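PDB 4WT7: ABC transporter substrate binding protein (Ribose) from Agrobacterium vitis S4, which binds D-allitol and probably captures sugars or sugar alcohols for uptake by an ABC transporter. Local coordinates for residues Leu28-Lys33 with Ala56-Leu61; Thr83-Lys88 with Ala112-Leu117; Glu152-Val157 with Lys185-Glu190; Pro196-Asp201 with Asp227-Gly232. All blocks are in the same frame, centred on the assembly; numbering follows the deposited sequence.

Contact 1: residues Leu28-Lys33 with Ala56-Leu61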
loop_
_atom_site.group_PDB
_atom_site.type_symbol
_atom_site.label_atom_id
_atom_site.label_comp_id
_atom_site.label_asym_id
_atom_site.label_seq_id
_atom_site.Cartn_x
_atom_site.Cartn_y
_atom_site.Cartn_z
ATOM N N LEU A 28 -17.023 22.937 3.302
ATOM C CA LEU A 28 -15.633 22.901 3.715
ATOM C C LEU A 28 -14.760 23.859 2.882
ATOM O O LEU A 28 -15.038 24.139 1.701
ATOM C CB LEU A 28 -15.101 21.469 3.630
ATOM C CG LEU A 28 -15.746 20.468 4.590
ATOM C CD1 LEU A 28 -15.294 19.045 4.263
ATOM C CD2 LEU A 28 -15.403 20.827 6.045
ATOM N N SER A 29 -13.709 24.348 3.523
ATOM C CA SER A 29 -12.783 25.318 2.945
ATOM C C SER A 29 -11.437 25.176 3.643
ATOM O O SER A 29 -11.361 24.699 4.780
ATOM C CB SER A 29 -13.308 26.747 3.132
ATOM O OG SER A 29 -12.489 27.729 2.496
ATOM N N LEU A 30 -10.376 25.562 2.942
ATOM C CA LEU A 30 -9.059 25.669 3.542
ATOM C C LEU A 30 -8.460 27.022 3.224
ATOM O O LEU A 30 -7.244 27.220 3.315
ATOM C CB LEU A 30 -8.148 24.541 3.053
ATOM C CG LEU A 30 -8.515 23.131 3.560
ATOM C CD1 LEU A 30 -7.534 22.111 3.010
ATOM C CD2 LEU A 30 -8.542 23.035 5.055
ATOM N N LYS A 31 -9.328 27.974 2.876
ATOM C CA LYS A 31 -8.868 29.302 2.492
ATOM C C LYS A 31 -8.046 29.841 3.661
ATOM O O LYS A 31 -8.399 29.627 4.820
ATOM C CB LYS A 31 -10.064 30.201 2.146
ATOM C CG LYS A 31 -9.692 31.630 1.807
ATOM C CD LYS A 31 -10.926 32.462 1.415
ATOM C CE LYS A 31 -10.587 33.975 1.209
ATOM N NZ LYS A 31 -9.699 34.273 0.025
ATOM N N GLY A 32 -6.916 30.472 3.372
ATOM C CA GLY A 32 -6.054 30.995 4.412
ATOM C C GLY A 32 -5.282 29.973 5.231
ATOM O O GLY A 32 -4.569 30.360 6.134
ATOM N N LYS A 33 -5.392 28.679 4.929
ATOM C CA LYS A 33 -4.651 27.664 5.685
ATOM C C LYS A 33 -3.452 27.183 4.894
ATOM O O LYS A 33 -3.458 27.168 3.661
ATOM C CB LYS A 33 -5.526 26.439 6.002
ATOM C CG LYS A 33 -6.837 26.776 6.661
ATOM C CD LYS A 33 -6.629 27.421 8.045
ATOM C CE LYS A 33 -7.958 27.831 8.654
ATOM N NZ LYS A 33 -7.730 28.289 10.042
ATOM N N ALA A 56 -3.820 18.425 -5.034
ATOM C CA ALA A 56 -4.953 18.907 -5.810
ATOM C C ALA A 56 -6.064 19.359 -4.884
ATOM O O ALA A 56 -6.613 20.441 -5.060
ATOM C CB ALA A 56 -5.462 17.808 -6.749
ATOM N N GLU A 57 -6.405 18.526 -3.909
ATOM C CA GLU A 57 -7.554 18.792 -3.054
ATOM C C GLU A 57 -7.303 19.999 -2.150
ATOM O O GLU A 57 -8.210 20.781 -1.884
ATOM C CB GLU A 57 -7.916 17.562 -2.227
ATOM C CG GLU A 57 -9.237 17.681 -1.469
ATOM C CD GLU A 57 -10.476 17.854 -2.363
ATOM O OE1 GLU A 57 -10.348 18.034 -3.597
ATOM O OE2 GLU A 57 -11.587 17.824 -1.805
ATOM N N VAL A 58 -6.086 20.159 -1.660
ATOM C CA VAL A 58 -5.830 21.300 -0.807
ATOM C C VAL A 58 -6.029 22.552 -1.643
ATOM O O VAL A 58 -6.655 23.522 -1.194
ATOM C CB VAL A 58 -4.411 21.300 -0.191
ATOM C CG1 VAL A 58 -4.081 22.667 0.379
ATOM C CG2 VAL A 58 -4.295 20.257 0.878
ATOM N N LYS A 59 -5.492 22.537 -2.855
ATOM C CA LYS A 59 -5.700 23.661 -3.782
ATOM C C LYS A 59 -7.186 23.898 -4.068
ATOM O O LYS A 59 -7.648 25.045 -4.084
ATOM C CB LYS A 59 -4.953 23.466 -5.106
ATOM C CG LYS A 59 -3.445 23.574 -5.033
ATOM C CD LYS A 59 -2.780 23.104 -6.354
ATOM C CE LYS A 59 -1.243 23.079 -6.277
ATOM N NZ LYS A 59 -0.571 22.726 -7.590
ATOM N N ARG A 60 -7.946 22.825 -4.275
ATOM C CA ARG A 60 -9.340 22.990 -4.672
ATOM C C ARG A 60 -10.144 23.620 -3.537
ATOM O O ARG A 60 -11.096 24.378 -3.770
ATOM C CB ARG A 60 -9.964 21.661 -5.092
ATOM C CG ARG A 60 -11.346 21.830 -5.733
ATOM C CD ARG A 60 -12.058 20.503 -5.933
ATOM N NE ARG A 60 -12.356 19.905 -4.658
ATOM C CZ ARG A 60 -13.427 20.160 -3.920
ATOM N NH1 ARG A 60 -14.333 21.028 -4.318
ATOM N NH2 ARG A 60 -13.570 19.553 -2.747
ATOM N N LEU A 61 -9.748 23.333 -2.304
ATOM C CA LEU A 61 -10.414 23.924 -1.160
ATOM C C LEU A 61 -9.876 25.298 -0.805
ATOM O O LEU A 61 -10.255 25.864 0.213
ATOM C CB LEU A 61 -10.318 23.006 0.061
ATOM C CG LEU A 61 -11.048 21.684 -0.152
ATOM C CD1 LEU A 61 -10.748 20.644 0.904
ATOM C CD2 LEU A 61 -12.534 21.918 -0.213
HETATM O O HOH W 1 -12.945 27.477 -0.308
#

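Contact 2: residues Thr83-Lys88 with Ala112-Leu117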
loop_
_atom_site.group_PDB
_atom_site.type_symbol
_atom_site.label_atom_id
_atom_site.label_comp_id
_atom_site.label_asym_id
_atom_site.label_seq_id
_atom_site.Cartn_x
_atom_site.Cartn_y
_atom_site.Cartn_z
ATOM N N THR A 83 11.385 20.224 8.903
ATOM C CA THR A 83 11.200 21.505 8.283
ATOM C C THR A 83 9.708 21.881 8.286
ATOM O O THR A 83 9.386 23.027 8.545
ATOM C CB THR A 83 11.710 21.533 6.831
ATOM O OG1 THR A 83 13.144 21.386 6.814
ATOM C CG2 THR A 83 11.286 22.819 6.153
ATOM N N LEU A 84 8.816 20.945 7.960
ATOM C CA LEU A 84 7.380 21.247 8.032
ATOM C C LEU A 84 6.998 21.694 9.449
ATOM O O LEU A 84 6.196 22.617 9.632
ATOM C CB LEU A 84 6.547 20.049 7.636
ATOM C CG LEU A 84 6.490 19.710 6.149
ATOM C CD1 LEU A 84 5.603 18.452 5.953
ATOM C CD2 LEU A 84 5.989 20.897 5.322
ATOM N N ILE A 85 7.578 21.051 10.445
ATOM C CA ILE A 85 7.293 21.423 11.836
ATOM C C ILE A 85 7.729 22.854 12.128
ATOM O O ILE A 85 6.961 23.638 12.732
ATOM C CB ILE A 85 7.913 20.448 12.853
ATOM C CG1 ILE A 85 7.188 19.097 12.761
ATOM C CG2 ILE A 85 7.732 21.015 14.274
ATOM C CD1 ILE A 85 7.861 17.950 13.447
ATOM N N ALA A 86 8.932 23.207 11.675
ATOM C CA ALA A 86 9.468 24.558 11.858
ATOM C C ALA A 86 8.564 25.568 11.157
ATOM O O ALA A 86 8.575 26.770 11.464
ATOM C CB ALA A 86 10.900 24.650 11.271
ATOM N N GLN A 87 7.828 25.084 10.169
ATOM C CA GLN A 87 6.962 25.974 9.416
ATOM C C GLN A 87 5.635 26.233 10.117
ATOM O O GLN A 87 4.930 27.153 9.751
ATOM C CB GLN A 87 6.722 25.452 7.988
ATOM C CG GLN A 87 7.908 25.488 7.040
ATOM C CD GLN A 87 8.776 26.703 7.198
ATOM O OE1 GLN A 87 9.930 26.609 7.608
ATOM N NE2 GLN A 87 8.249 27.852 6.872
ATOM N N LYS A 88 5.292 25.442 11.129
ATOM C CA LYS A 88 4.001 25.574 11.823
ATOM C C LYS A 88 2.800 25.834 10.905
ATOM O O LYS A 88 2.084 26.817 11.055
ATOM C CB LYS A 88 4.071 26.645 12.919
ATOM C CG LYS A 88 4.802 26.174 14.148
ATOM C CD LYS A 88 3.862 25.359 15.091
ATOM C CE LYS A 88 2.622 26.182 15.533
ATOM N NZ LYS A 88 1.562 25.332 16.208
ATOM N N ALA A 112 4.208 20.203 19.123
ATOM C CA ALA A 112 4.391 21.570 18.669
ATOM C C ALA A 112 3.086 22.298 18.354
ATOM O O ALA A 112 3.095 23.445 17.917
ATOM C CB ALA A 112 5.297 21.586 17.448
ATOM N N GLY A 113 1.967 21.630 18.564
ATOM C CA GLY A 113 0.678 22.268 18.389
ATOM C C GLY A 113 0.068 21.998 17.028
ATOM O O GLY A 113 -0.936 22.593 16.687
ATOM N N ILE A 114 0.665 21.098 16.255
ATOM C CA ILE A 114 0.246 20.884 14.869
ATOM C C ILE A 114 -0.542 19.599 14.736
ATOM O O ILE A 114 -0.016 18.513 14.983
ATOM C CB ILE A 114 1.481 20.800 13.916
ATOM C CG1 ILE A 114 2.356 22.046 14.068
ATOM C CG2 ILE A 114 1.069 20.673 12.449
ATOM C CD1 ILE A 114 3.750 21.832 13.521
ATOM N N PRO A 115 -1.809 19.718 14.313
ATOM C CA PRO A 115 -2.647 18.580 13.971
ATOM C C PRO A 115 -1.962 17.693 12.900
ATOM O O PRO A 115 -1.493 18.200 11.858
ATOM C CB PRO A 115 -3.891 19.231 13.369
ATOM C CG PRO A 115 -3.920 20.568 13.906
ATOM C CD PRO A 115 -2.502 20.991 14.072
ATOM N N VAL A 116 -1.935 16.387 13.165
ATOM C CA VAL A 116 -1.360 15.417 12.254
ATOM C C VAL A 116 -2.430 14.456 11.802
ATOM O O VAL A 116 -3.169 13.926 12.625
ATOM C CB VAL A 116 -0.246 14.626 12.972
ATOM C CG1 VAL A 116 0.167 13.395 12.154
ATOM C CG2 VAL A 116 0.908 15.546 13.243
ATOM N N LEU A 117 -2.555 14.284 10.487
ATOM C CA LEU A 117 -3.319 13.185 9.914
ATOM C C LEU A 117 -2.409 12.307 9.069
ATOM O O LEU A 117 -1.331 12.722 8.662
ATOM C CB LEU A 117 -4.478 13.696 9.036
ATOM C CG LEU A 117 -5.657 14.286 9.814
ATOM C CD1 LEU A 117 -5.269 15.675 10.402
ATOM C CD2 LEU A 117 -6.913 14.368 8.943
#

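Contact 3: residues Glu152-Val157 with Lys185-Glu190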
loop_
_atom_site.group_PDB
_atom_site.type_symbol
_atom_site.label_atom_id
_atom_site.label_comp_id
_atom_site.label_asym_id
_atom_site.label_seq_id
_atom_site.Cartn_x
_atom_site.Cartn_y
_atom_site.Cartn_z
ATOM N N GLU A 152 -3.608 -26.325 -0.410
ATOM C CA GLU A 152 -2.392 -27.110 -0.247
ATOM C C GLU A 152 -1.269 -26.588 -1.148
ATOM O O GLU A 152 -1.496 -26.262 -2.302
ATOM C CB GLU A 152 -2.720 -28.575 -0.575
ATOM C CG GLU A 152 -1.563 -29.526 -0.527
ATOM C CD GLU A 152 -2.022 -30.986 -0.564
ATOM O OE1 GLU A 152 -3.158 -31.247 -1.055
ATOM O OE2 GLU A 152 -1.248 -31.859 -0.078
ATOM N N GLY A 153 -0.063 -26.490 -0.603
ATOM C CA GLY A 153 1.098 -26.099 -1.377
ATOM C C GLY A 153 1.965 -25.010 -0.761
ATOM O O GLY A 153 1.640 -24.423 0.273
ATOM N N ASN A 154 3.066 -24.721 -1.446
ATOM C CA ASN A 154 4.092 -23.835 -0.940
ATOM C C ASN A 154 3.965 -22.448 -1.554
ATOM O O ASN A 154 3.679 -22.295 -2.758
ATOM C CB ASN A 154 5.474 -24.463 -1.167
ATOM C CG ASN A 154 5.653 -25.755 -0.363
ATOM O OD1 ASN A 154 5.216 -25.848 0.788
ATOM N ND2 ASN A 154 6.239 -26.761 -0.977
ATOM N N VAL A 155 4.134 -21.445 -0.701
ATOM C CA VAL A 155 3.937 -20.046 -1.058
ATOM C C VAL A 155 5.196 -19.253 -0.785
ATOM O O VAL A 155 5.733 -19.279 0.330
ATOM C CB VAL A 155 2.778 -19.433 -0.247
ATOM C CG1 VAL A 155 2.500 -18.010 -0.684
ATOM C CG2 VAL A 155 1.525 -20.267 -0.410
ATOM N N VAL A 156 5.679 -18.561 -1.809
ATOM C CA VAL A 156 6.784 -17.657 -1.652
ATOM C C VAL A 156 6.173 -16.321 -1.250
ATOM O O VAL A 156 5.175 -15.848 -1.840
ATOM C CB VAL A 156 7.583 -17.491 -2.963
ATOM C CG1 VAL A 156 8.673 -16.456 -2.797
ATOM C CG2 VAL A 156 8.178 -18.826 -3.442
ATOM N N VAL A 157 6.753 -15.709 -0.237
ATOM C CA VAL A 157 6.148 -14.527 0.351
ATOM C C VAL A 157 7.171 -13.410 0.301
ATOM O O VAL A 157 8.320 -13.632 0.708
ATOM C CB VAL A 157 5.774 -14.781 1.840
ATOM C CG1 VAL A 157 5.738 -13.492 2.576
ATOM C CG2 VAL A 157 4.451 -15.537 1.980
ATOM N N LYS A 185 1.936 -23.635 3.185
ATOM C CA LYS A 185 3.156 -23.278 3.901
ATOM C C LYS A 185 3.836 -22.137 3.207
ATOM O O LYS A 185 3.901 -22.083 1.966
ATOM C CB LYS A 185 4.161 -24.445 3.899
ATOM C CG LYS A 185 3.561 -25.821 4.053
ATOM C CD LYS A 185 2.829 -25.956 5.378
ATOM C CE LYS A 185 3.305 -27.191 6.161
ATOM N NZ LYS A 185 3.100 -28.461 5.393
ATOM N N ILE A 186 4.396 -21.262 4.014
ATOM C CA ILE A 186 5.223 -20.189 3.524
ATOM C C ILE A 186 6.649 -20.718 3.473
ATOM O O ILE A 186 7.191 -21.253 4.463
ATOM C CB ILE A 186 5.138 -18.944 4.445
ATOM C CG1 ILE A 186 3.701 -18.424 4.513
ATOM C CG2 ILE A 186 6.091 -17.846 3.971
ATOM C CD1 ILE A 186 3.540 -17.237 5.472
ATOM N N ILE A 187 7.245 -20.594 2.297
ATOM C CA ILE A 187 8.589 -21.080 2.075
ATOM C C ILE A 187 9.590 -20.261 2.859
ATOM O O ILE A 187 9.518 -19.038 2.901
ATOM C CB ILE A 187 8.947 -21.018 0.626
ATOM C CG1 ILE A 187 8.080 -22.017 -0.146
ATOM C CG2 ILE A 187 10.413 -21.316 0.435
ATOM C CD1 ILE A 187 8.514 -22.192 -1.564
ATOM N N GLN A 188 10.548 -20.947 3.453
ATOM C CA GLN A 188 11.455 -20.293 4.387
ATOM C C GLN A 188 12.741 -19.826 3.729
ATOM O O GLN A 188 13.320 -20.514 2.862
ATOM C CB GLN A 188 11.697 -21.132 5.644
ATOM C CG GLN A 188 10.471 -21.150 6.527
ATOM C CD GLN A 188 9.969 -19.748 6.837
ATOM O OE1 GLN A 188 10.698 -18.915 7.396
ATOM N NE2 GLN A 188 8.725 -19.461 6.440
ATOM N N PRO A 189 13.258 -18.742 4.297
ATOM C CA PRO A 189 13.592 -17.359 4.009
ATOM C C PRO A 189 12.418 -16.731 3.248
ATOM O O PRO A 189 12.246 -17.022 2.087
ATOM C CB PRO A 189 14.875 -17.478 3.152
ATOM C CG PRO A 189 15.318 -18.929 3.294
ATOM C CD PRO A 189 14.525 -19.453 4.480
ATOM N N GLU A 190 11.582 -15.950 3.933
ATOM C CA GLU A 190 10.657 -15.052 3.254
ATOM C C GLU A 190 11.560 -14.132 2.463
ATOM O O GLU A 190 12.712 -13.926 2.842
ATOM C CB GLU A 190 9.797 -14.247 4.275
ATOM C CG GLU A 190 8.753 -15.105 4.976
ATOM C CD GLU A 190 7.816 -14.370 5.930
ATOM O OE1 GLU A 190 8.056 -13.190 6.288
ATOM O OE2 GLU A 190 6.810 -15.008 6.322
HETATM O O HOH W 2 8.972 -17.211 0.999
#

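Contact 4: residues Pro196-Asp201 with Asp227-Gly232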
loop_
_atom_site.group_PDB
_atom_site.type_symbol
_atom_site.label_atom_id
_atom_site.label_comp_id
_atom_site.label_asym_id
_atom_site.label_seq_id
_atom_site.Cartn_x
_atom_site.Cartn_y
_atom_site.Cartn_z
ATOM N N PRO A 196 13.648 1.639 -4.153
ATOM C CA PRO A 196 13.130 1.483 -5.524
ATOM C C PRO A 196 13.743 0.258 -6.242
ATOM O O PRO A 196 14.164 -0.658 -5.546
ATOM C CB PRO A 196 13.498 2.815 -6.180
ATOM C CG PRO A 196 14.786 3.220 -5.483
ATOM C CD PRO A 196 14.694 2.672 -4.057
ATOM N N ASN A 197 13.739 0.211 -7.581
ATOM C CA ASN A 197 14.217 -0.976 -8.307
ATOM C C ASN A 197 13.340 -2.185 -8.010
ATOM O O ASN A 197 13.782 -3.339 -8.087
ATOM C CB ASN A 197 15.670 -1.338 -7.931
ATOM C CG ASN A 197 16.276 -2.391 -8.886
ATOM O OD1 ASN A 197 16.056 -2.331 -10.093
ATOM N ND2 ASN A 197 16.995 -3.369 -8.338
ATOM N N THR A 198 12.092 -1.927 -7.642
ATOM C CA THR A 198 11.255 -2.987 -7.114
ATOM C C THR A 198 11.079 -4.142 -8.131
ATOM O O THR A 198 11.277 -5.327 -7.786
ATOM C CB THR A 198 9.906 -2.437 -6.766
ATOM O OG1 THR A 198 10.058 -1.351 -5.829
ATOM C CG2 THR A 198 9.003 -3.530 -6.182
ATOM N N VAL A 199 10.701 -3.792 -9.373
ATOM C CA VAL A 199 10.399 -4.799 -10.395
ATOM C C VAL A 199 11.627 -5.687 -10.731
ATOM O O VAL A 199 11.554 -6.920 -10.644
ATOM C CB VAL A 199 9.808 -4.155 -11.672
ATOM C CG1 VAL A 199 9.694 -5.185 -12.797
ATOM C CG2 VAL A 199 8.447 -3.543 -11.378
ATOM N N GLN A 200 12.749 -5.045 -11.064
ATOM C CA GLN A 200 13.960 -5.754 -11.457
ATOM C C GLN A 200 14.438 -6.672 -10.343
ATOM O O GLN A 200 14.846 -7.803 -10.587
ATOM C CB GLN A 200 15.055 -4.756 -11.877
ATOM C CG GLN A 200 14.634 -3.930 -13.116
ATOM C CD GLN A 200 15.760 -3.055 -13.690
ATOM O OE1 GLN A 200 16.803 -2.813 -13.025
ATOM N NE2 GLN A 200 15.561 -2.580 -14.942
ATOM N N ASP A 201 14.339 -6.182 -9.113
ATOM C CA ASP A 201 14.734 -6.935 -7.931
ATOM C C ASP A 201 13.819 -8.126 -7.661
ATOM O O ASP A 201 14.291 -9.208 -7.292
ATOM C CB ASP A 201 14.703 -6.041 -6.687
ATOM C CG ASP A 201 15.041 -6.817 -5.433
ATOM O OD1 ASP A 201 16.245 -6.998 -5.172
ATOM O OD2 ASP A 201 14.102 -7.304 -4.751
ATOM N N ASP A 227 1.551 -4.540 -5.209
ATOM C CA ASP A 227 1.533 -5.267 -6.479
ATOM C C ASP A 227 2.712 -5.038 -7.444
ATOM O O ASP A 227 2.811 -5.716 -8.452
ATOM C CB ASP A 227 0.158 -5.142 -7.149
ATOM C CG ASP A 227 -0.119 -3.757 -7.749
ATOM O OD1 ASP A 227 0.726 -2.841 -7.613
ATOM O OD2 ASP A 227 -1.214 -3.624 -8.362
ATOM N N ILE A 228 3.629 -4.131 -7.107
ATOM C CA ILE A 228 4.798 -3.928 -7.942
ATOM C C ILE A 228 5.797 -5.091 -7.847
ATOM O O ILE A 228 6.325 -5.524 -8.890
ATOM C CB ILE A 228 5.426 -2.539 -7.666
ATOM C CG1 ILE A 228 4.359 -1.449 -7.892
ATOM C CG2 ILE A 228 6.610 -2.281 -8.554
ATOM C CD1 ILE A 228 3.583 -1.573 -9.237
ATOM N N PRO A 229 6.039 -5.635 -6.636
ATOM C CA PRO A 229 6.826 -6.887 -6.598
ATOM C C PRO A 229 6.069 -8.012 -7.323
ATOM O O PRO A 229 6.671 -8.860 -8.030
ATOM C CB PRO A 229 6.936 -7.200 -5.115
ATOM C CG PRO A 229 6.722 -5.862 -4.430
ATOM C CD PRO A 229 5.807 -5.067 -5.298
ATOM N N GLN A 230 4.743 -8.006 -7.173
ATOM C CA GLN A 230 3.913 -8.956 -7.898
ATOM C C GLN A 230 4.240 -8.902 -9.387
ATOM O O GLN A 230 4.384 -9.934 -10.024
ATOM C CB GLN A 230 2.422 -8.719 -7.650
ATOM C CG GLN A 230 1.490 -9.751 -8.284
ATOM C CD GLN A 230 0.008 -9.362 -8.139
ATOM O OE1 GLN A 230 -0.329 -8.261 -7.676
ATOM N NE2 GLN A 230 -0.875 -10.265 -8.544
ATOM N N LEU A 231 4.344 -7.693 -9.931
ATOM C CA LEU A 231 4.653 -7.492 -11.352
ATOM C C LEU A 231 5.999 -8.141 -11.724
ATOM O O LEU A 231 6.082 -8.894 -12.679
ATOM C CB LEU A 231 4.704 -5.995 -11.659
ATOM C CG LEU A 231 5.013 -5.515 -13.084
ATOM C CD1 LEU A 231 4.128 -6.235 -14.093
ATOM C CD2 LEU A 231 4.824 -3.970 -13.160
ATOM N N GLY A 232 7.045 -7.852 -10.958
ATOM C CA GLY A 232 8.311 -8.555 -11.109
ATOM C C GLY A 232 8.202 -10.079 -11.046
ATOM O O GLY A 232 8.737 -10.786 -11.897
#

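Contact 1: residues Leu28-Lys33 with Ala56-Leu61
In the N-terminal alpha/beta lobe of this periplasmic binding protein, the loop leading into strand 34-39 closes over the last turn of helix 45-60, and Leu30 and Leu61 carry the junction. The backbone link is a single hydrogen bond, Leu30 N to Leu61 O at 2.7 Å. It is short and fairly straight (162° at the hydrogen). Next to it the two leucine side chains meet at an angle, Leu30 CG lying 3.9 Å from Leu61 CB. Leu30 turns its CG away from its own carbonyl carbon (chi1 -69°), which carries CD1 on past Leu61 toward the helix, 4.3 Å from Val58 CG2. Val58 also rests on Ile35 and Ile37 of strand 34-39, so the cluster runs on between the helix and the sheet. On the other side of Leu61, CD2 reaches the carbonyl oxygen of Leu28, whose side chain packs on helix 275-290. After Leu30 the chain reverses in a type II turn ending at Lys33, with Gly32 at the positive-phi position. Just ahead of that turn Ser29 forms an ST turn, its OG accepting from Lys31 N. One water ties this hydroxyl to the helix end: it lies 2.9 Å from Ser29 OG and donates to Leu61 O at 3.2 Å.

Contact 2: residues Thr83-Lys88 with Ala112-Leu117
Lys88 lays its chain across Ile114 and delivers its ammonium group to the carbonyl of Ala112. The bond from Lys88 NZ to Ala112 O is 3.0 Å long, and the nitrogen sits only 17° from the plane of the carbonyl. To get there the lysine folds at two places, chi2 (-83°) and chi3 (-58°), before running straight out to NZ. The folded middle is what touches the isoleucine: Lys88 CD is 3.8 Å from Ile114 CG1. The end of the same isoleucine pushes on toward the helix, where Ile114 CD1 lies 3.8 Å from the carbonyl oxygen of Ile85. The branch methyl of Ile85 meets two partners at once, CG2 standing 4.0 Å from Ala112 CB and 4.1 Å from Ile114 CD1. Ile114 is buried, while the lysine stays at the surface.

One shell out, the side chain of Ile85 also rests on Arg108 and Ala109 of helix 99-111, the helix that Ala112 follows. Lys88 leaves helix 74-87 with positive phi, and Arg34 bonds to the Gln87 carbonyl just before it. Beyond Ile114 the chain enters strand 116-119 through Pro115, and its backbone pairs with Ile92 of strand 91-95. Gly113 makes the turn between helix and strand: its phi is positive, and two bonds run back into the last helical turn. Two neighbouring helix ends are thus joined beside the parallel beta sheet of an alpha/beta lobe, the second closed by a Schellman motif.

Contact 3: residues Glu152-Val157 with Lys185-Glu190
The carboxamide of Asn154 sets its OD1 against the aliphatic root of Lys185, 3.6 Å from Lys185 CB, while its ND2 bonds to Ser218 O. The other flat group in touch across the contact is the carboxylate of Glu190: its CD lies 4.0 Å from Val157 CG1, the two side chains pointing the same way, and its oxygens are taken by Tyr171 and Asn159. The backbones pair in parallel from Gly153 to Val155. Lys185 N donates to Gly153 O (3.0 Å), Val155 N to Lys185 O (2.8 Å) and Ile187 N to Val155 O (2.8 Å), the last nearly straight. Where the strands part, a water takes over, accepting from Val157 N and donating to Ile187 O at 2.7 Å.

Ile187 packs on the side of Asn154 and Val156, its CD1 reaching Val156 CG2 at 3.9 Å. On the face of Val155, Ile186 and Val157 packing is tight: Val157 CG2 and Ile186 CG2 are 3.5 Å apart. Helix 165-178 covers that side through Tyr171, Leu174 and Ile178. Strand, covering helix and parallel edge strand make up a beta-alpha-beta crossover of the second lobe.

Contact 4: residues Pro196-Asp201 with Asp227-Gly232
Ile228 puts its branch methyl into the angle between Thr198 and Val199: Ile228 CG2 is 3.6 Å from Thr198 CG2 and the same distance from Val199 CG2. With CG2 anti to the backbone nitrogen, the longer CG1 arm (chi1 -56°) is left to run away from the first helix. This side chain comes within about 6 Å of the bound D-allitol, so the contact sits just behind the pocket. Pro229 follows, and its ring atoms CD and CG are each 3.7 Å from Thr198 CG2. One methyl of Thr198 therefore touches both residues. The threonine hydroxyl is engaged as well: its OG1 bonds to Val194 O, and the side chain also packs on Trp226, a pocket residue.

These are the N-terminal parts of helices 198-212 and 227-240, two helices of the C-terminal alpha/beta lobe with strand 221-224 lying between them in the chain. No hydrogen bond crosses here; the fit is made by methyl groups, the proline ring and backbone. One turn beyond Ile228, Leu231 adds a looser touch, its CD2 at 4.1 Å from Val199 CG2; its side chain also packs on Glu255 and Leu259 of helix 254-260. At Gly232 the backbones draw together. With no side chain in between, Val199 O lies 3.7 Å from Gly232 CA, and the other valine methyl, CG1, rests against that same glycine carbon at 4.0 Å.

From the N terminus the four contacts follow in series; none nests in or crosses another. Contact 1 closes the loop made by strand 34-39 and helix 45-60. Contact 2 then closes one through strand 91-95 and helix 99-111, its centre about 17 Å from that of contact 1 in the same lobe. The chain later forms the second lobe, where contact 3 brackets helix 165-178 at the sheet edge. Contact 4 begins on helix 198-212, the next helix after strand 184-186, and closes around strand 221-224, about 19 Å from contact 3 centre to centre. Contacts 1 and 3 lie at far ends, centres about 47 Å apart; of the four, contact 4 lies closest to the chain's centre.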